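Local coordinates for protein lectin (Colocasia esculenta, PDB 5T1X) that is a GNA-related lectin of taro and probably binds mannose-containing glycans through its beta-prism domain, at residues T5-Q13 with Q85-R93. Sequence-based numbering, arbitrary orientation. Where two conformers were deposited one is given.
Sequences TDNLLFSGQ and QGDYVLILR
Phe10 sits beside Val89 in a non-hydrogen-bonded antiparallel pair, and its ring can be followed outward from the backbone. Phe10 CB lies 4.1 Å from the carbonyl O of Tyr88. Beyond it, CD1 touches both CB and CG2 of Val89, Phe10 CE1 comes to 3.6 Å from Val89 CG2, and CZ only grazes that methyl. The methyl therefore rides over one ring face, displaced toward the rim, in a CH-pi contact. Val89 CG2 is anti to its own backbone N, which puts CG1 between the N and the carbonyl carbon (chi1 65°). His88 of the other chain meets the same phenylalanine ring. On the same side of the sheet as Phe10 and Val89, Leu8 CD2 lies alongside Ile91 CG1 at 3.9 Å.

Leu9 and Leu90 point to the other side of the sheet and exchange two backbone hydrogen bonds, the nearly straight one running from Leu90 N to Leu9 O (2.8 Å). At one end Ser11 OG accepts from Tyr88 N and is also hydrogen-bonded to Asn61 O; at the other, a water joins Asn7 ND2 to Leu92 O, while Asn7 OD1 is hydrogen-bonded to Asn4 ND2 of the other chain. Within this chain strand 8-10 is outermost, next to 89-92, with 98-107 beyond, in one of the three sheets of the beta-prism II fold of GNA-related lectins.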
loop_
_atom_site.group_PDB
_atom_site.type_symbol
_atom_site.label_atom_id
_atom_site.label_comp_id
_atom_site.label_asym_id
_atom_site.label_seq_id
_atom_site.Cartn_x
_atom_site.Cartn_y
_atom_site.Cartn_z
ATOM N N THR B 5 7.555 6.838 3.927
ATOM C CA THR B 5 7.891 5.406 4.043
ATOM C C THR B 5 8.458 5.012 2.675
ATOM O O THR B 5 7.878 5.380 1.654
ATOM C CB THR B 5 6.692 4.576 4.487
ATOM O OG1 THR B 5 6.114 5.162 5.658
ATOM C CG2 THR B 5 7.065 3.121 4.763
ATOM N N ASP B 6 9.592 4.319 2.652
ATOM C CA ASP B 6 10.339 4.048 1.419
ATOM C C ASP B 6 9.549 3.394 0.288
ATOM O O ASP B 6 9.778 3.777 -0.853
ATOM C CB ASP B 6 11.596 3.224 1.690
ATOM C CG ASP B 6 12.776 4.031 2.218
ATOM O OD1 ASP B 6 12.895 5.225 1.853
ATOM O OD2 ASP B 6 13.611 3.453 2.947
ATOM N N ASN B 7 8.623 2.475 0.568
ATOM C CA ASN B 7 7.879 1.777 -0.491
ATOM C C ASN B 7 6.434 2.277 -0.687
ATOM O O ASN B 7 5.689 1.649 -1.441
ATOM C CB ASN B 7 7.853 0.269 -0.187
ATOM C CG ASN B 7 7.156 -0.076 1.117
ATOM O OD1 ASN B 7 7.077 0.738 2.054
ATOM N ND2 ASN B 7 6.639 -1.295 1.219
ATOM N N LEU B 8 6.035 3.381 -0.014
ATOM C CA LEU B 8 4.658 3.880 -0.109
ATOM C C LEU B 8 4.574 5.334 -0.503
ATOM O O LEU B 8 5.449 6.124 -0.153
ATOM C CB LEU B 8 3.953 3.754 1.264
ATOM C CG LEU B 8 4.071 2.444 2.047
ATOM C CD1 LEU B 8 3.492 2.615 3.437
ATOM C CD2 LEU B 8 3.377 1.289 1.327
ATOM N N LEU B 9 3.458 5.703 -1.140
ATOM C CA LEU B 9 3.115 7.081 -1.452
ATOM C C LEU B 9 1.622 7.245 -1.199
ATOM O O LEU B 9 0.813 6.707 -1.947
ATOM C CB LEU B 9 3.514 7.491 -2.890
ATOM C CG LEU B 9 3.539 9.009 -3.133
ATOM C CD1 LEU B 9 4.751 9.640 -2.492
ATOM C CD2 LEU B 9 3.518 9.329 -4.611
ATOM N N PHE B 10 1.263 7.908 -0.092
ATOM C CA PHE B 10 -0.137 8.123 0.248
ATOM C C PHE B 10 -0.660 9.349 -0.479
ATOM O O PHE B 10 0.136 10.220 -0.873
ATOM C CB PHE B 10 -0.310 8.300 1.769
ATOM C CG PHE B 10 -0.009 7.059 2.563
ATOM C CD1 PHE B 10 -0.969 6.065 2.720
ATOM C CD2 PHE B 10 1.241 6.876 3.153
ATOM C CE1 PHE B 10 -0.686 4.905 3.455
ATOM C CE2 PHE B 10 1.522 5.715 3.884
ATOM C CZ PHE B 10 0.558 4.736 4.026
ATOM N N SER B 11 -1.992 9.426 -0.660
ATOM C CA SER B 11 -2.649 10.601 -1.241
ATOM C C SER B 11 -2.125 11.881 -0.578
ATOM O O SER B 11 -2.072 11.958 0.656
ATOM C CB SER B 11 -4.162 10.518 -1.028
ATOM O OG SER B 11 -4.737 9.460 -1.778
ATOM N N GLY B 12 -1.731 12.850 -1.392
ATOM C CA GLY B 12 -1.233 14.121 -0.875
ATOM C C GLY B 12 0.278 14.210 -0.814
ATOM O O GLY B 12 0.815 15.312 -0.871
ATOM N N GLN B 13 0.999 13.069 -0.725
ATOM C CA GLN B 13 2.463 13.150 -0.701
ATOM C C GLN B 13 2.985 13.514 -2.097
ATOM O O GLN B 13 2.328 13.232 -3.101
ATOM C CB GLN B 13 3.098 11.842 -0.208
ATOM C CG GLN B 13 2.741 11.528 1.241
ATOM C CD GLN B 13 3.534 10.366 1.772
ATOM O OE1 GLN B 13 3.343 9.213 1.372
ATOM N NE2 GLN B 13 4.406 10.646 2.728
ATOM N N GLN B 85 -14.191 9.185 -3.544
ATOM C CA GLN B 85 -13.446 10.173 -2.771
ATOM C C GLN B 85 -12.982 9.470 -1.478
ATOM O O GLN B 85 -13.774 8.784 -0.826
ATOM C CB GLN B 85 -14.336 11.397 -2.473
ATOM C CG GLN B 85 -14.571 12.272 -3.712
ATOM C CD GLN B 85 -15.539 13.417 -3.496
ATOM O OE1 GLN B 85 -16.526 13.318 -2.757
ATOM N NE2 GLN B 85 -15.313 14.515 -4.200
ATOM N N GLY B 86 -11.697 9.568 -1.174
ATOM C CA GLY B 86 -11.143 8.920 0.006
ATOM C C GLY B 86 -9.637 8.889 0.012
ATOM O O GLY B 86 -9.000 9.598 -0.764
ATOM N N ASP B 87 -9.056 8.066 0.889
ATOM C CA ASP B 87 -7.603 7.941 1.000
ATOM C C ASP B 87 -7.085 6.786 0.142
ATOM O O ASP B 87 -7.655 5.699 0.173
ATOM C CB ASP B 87 -7.202 7.750 2.464
ATOM C CG ASP B 87 -7.614 8.929 3.326
ATOM O OD1 ASP B 87 -7.688 10.063 2.789
ATOM O OD2 ASP B 87 -7.908 8.712 4.521
ATOM N N TYR B 88 -6.009 7.037 -0.619
ATOM C CA TYR B 88 -5.371 6.066 -1.527
ATOM C C TYR B 88 -3.906 5.871 -1.181
ATOM O O TYR B 88 -3.309 6.704 -0.498
ATOM C CB TYR B 88 -5.511 6.525 -3.000
ATOM C CG TYR B 88 -6.931 6.393 -3.515
ATOM C CD1 TYR B 88 -7.299 5.333 -4.333
ATOM C CD2 TYR B 88 -7.929 7.278 -3.109
ATOM C CE1 TYR B 88 -8.617 5.181 -4.776
ATOM C CE2 TYR B 88 -9.257 7.118 -3.519
ATOM C CZ TYR B 88 -9.592 6.074 -4.363
ATOM O OH TYR B 88 -10.898 5.894 -4.756
ATOM N N VAL B 89 -3.322 4.757 -1.650
ATOM C CA VAL B 89 -1.905 4.501 -1.441
ATOM C C VAL B 89 -1.327 3.874 -2.707
ATOM O O VAL B 89 -1.960 3.020 -3.318
ATOM C CB VAL B 89 -1.623 3.637 -0.172
ATOM C CG1 VAL B 89 -2.204 2.228 -0.306
ATOM C CG2 VAL B 89 -0.123 3.576 0.150
ATOM N N LEU B 90 -0.149 4.339 -3.105
ATOM C CA LEU B 90 0.626 3.750 -4.191
ATOM C C LEU B 90 1.692 2.922 -3.517
ATOM O O LEU B 90 2.438 3.461 -2.690
ATOM C CB LEU B 90 1.248 4.857 -5.080
ATOM C CG LEU B 90 2.320 4.408 -6.090
ATOM C CD1 LEU B 90 1.727 3.625 -7.245
ATOM C CD2 LEU B 90 3.068 5.621 -6.642
ATOM N N ILE B 91 1.743 1.613 -3.815
ATOM C CA ILE B 91 2.737 0.740 -3.217
ATOM C C ILE B 91 3.697 0.247 -4.283
ATOM O O ILE B 91 3.259 -0.350 -5.263
ATOM C CB ILE B 91 2.107 -0.476 -2.468
ATOM C CG1 ILE B 91 1.002 -0.042 -1.456
ATOM C CG2 ILE B 91 3.206 -1.324 -1.773
ATOM C CD1 ILE B 91 0.258 -1.211 -0.789
ATOM N N LEU B 92 5.004 0.436 -4.054
ATOM C CA LEU B 92 6.017 -0.203 -4.882
ATOM C C LEU B 92 6.220 -1.534 -4.196
ATOM O O LEU B 92 6.858 -1.599 -3.137
ATOM C CB LEU B 92 7.316 0.622 -5.012
ATOM C CG LEU B 92 8.438 -0.057 -5.839
ATOM C CD1 LEU B 92 8.029 -0.267 -7.300
ATOM C CD2 LEU B 92 9.748 0.710 -5.728
ATOM N N ARG B 93 5.549 -2.562 -4.704
ATOM C CA ARG B 93 5.527 -3.877 -4.073
ATOM C C ARG B 93 6.857 -4.602 -4.135
ATOM O O ARG B 93 7.679 -4.339 -5.013
ATOM C CB ARG B 93 4.436 -4.737 -4.727
ATOM C CG ARG B 93 3.081 -4.098 -4.446
ATOM C CD ARG B 93 1.861 -4.803 -4.983
ATOM N NE ARG B 93 2.031 -5.882 -5.820
ATOM C CZ ARG B 93 1.064 -6.637 -6.430
ATOM N NH1 ARG B 93 -0.215 -6.358 -6.268
ATOM N NH2 ARG B 93 1.413 -7.658 -7.198
HETATM O O HOH W 1 7.317 -3.081 -0.917
#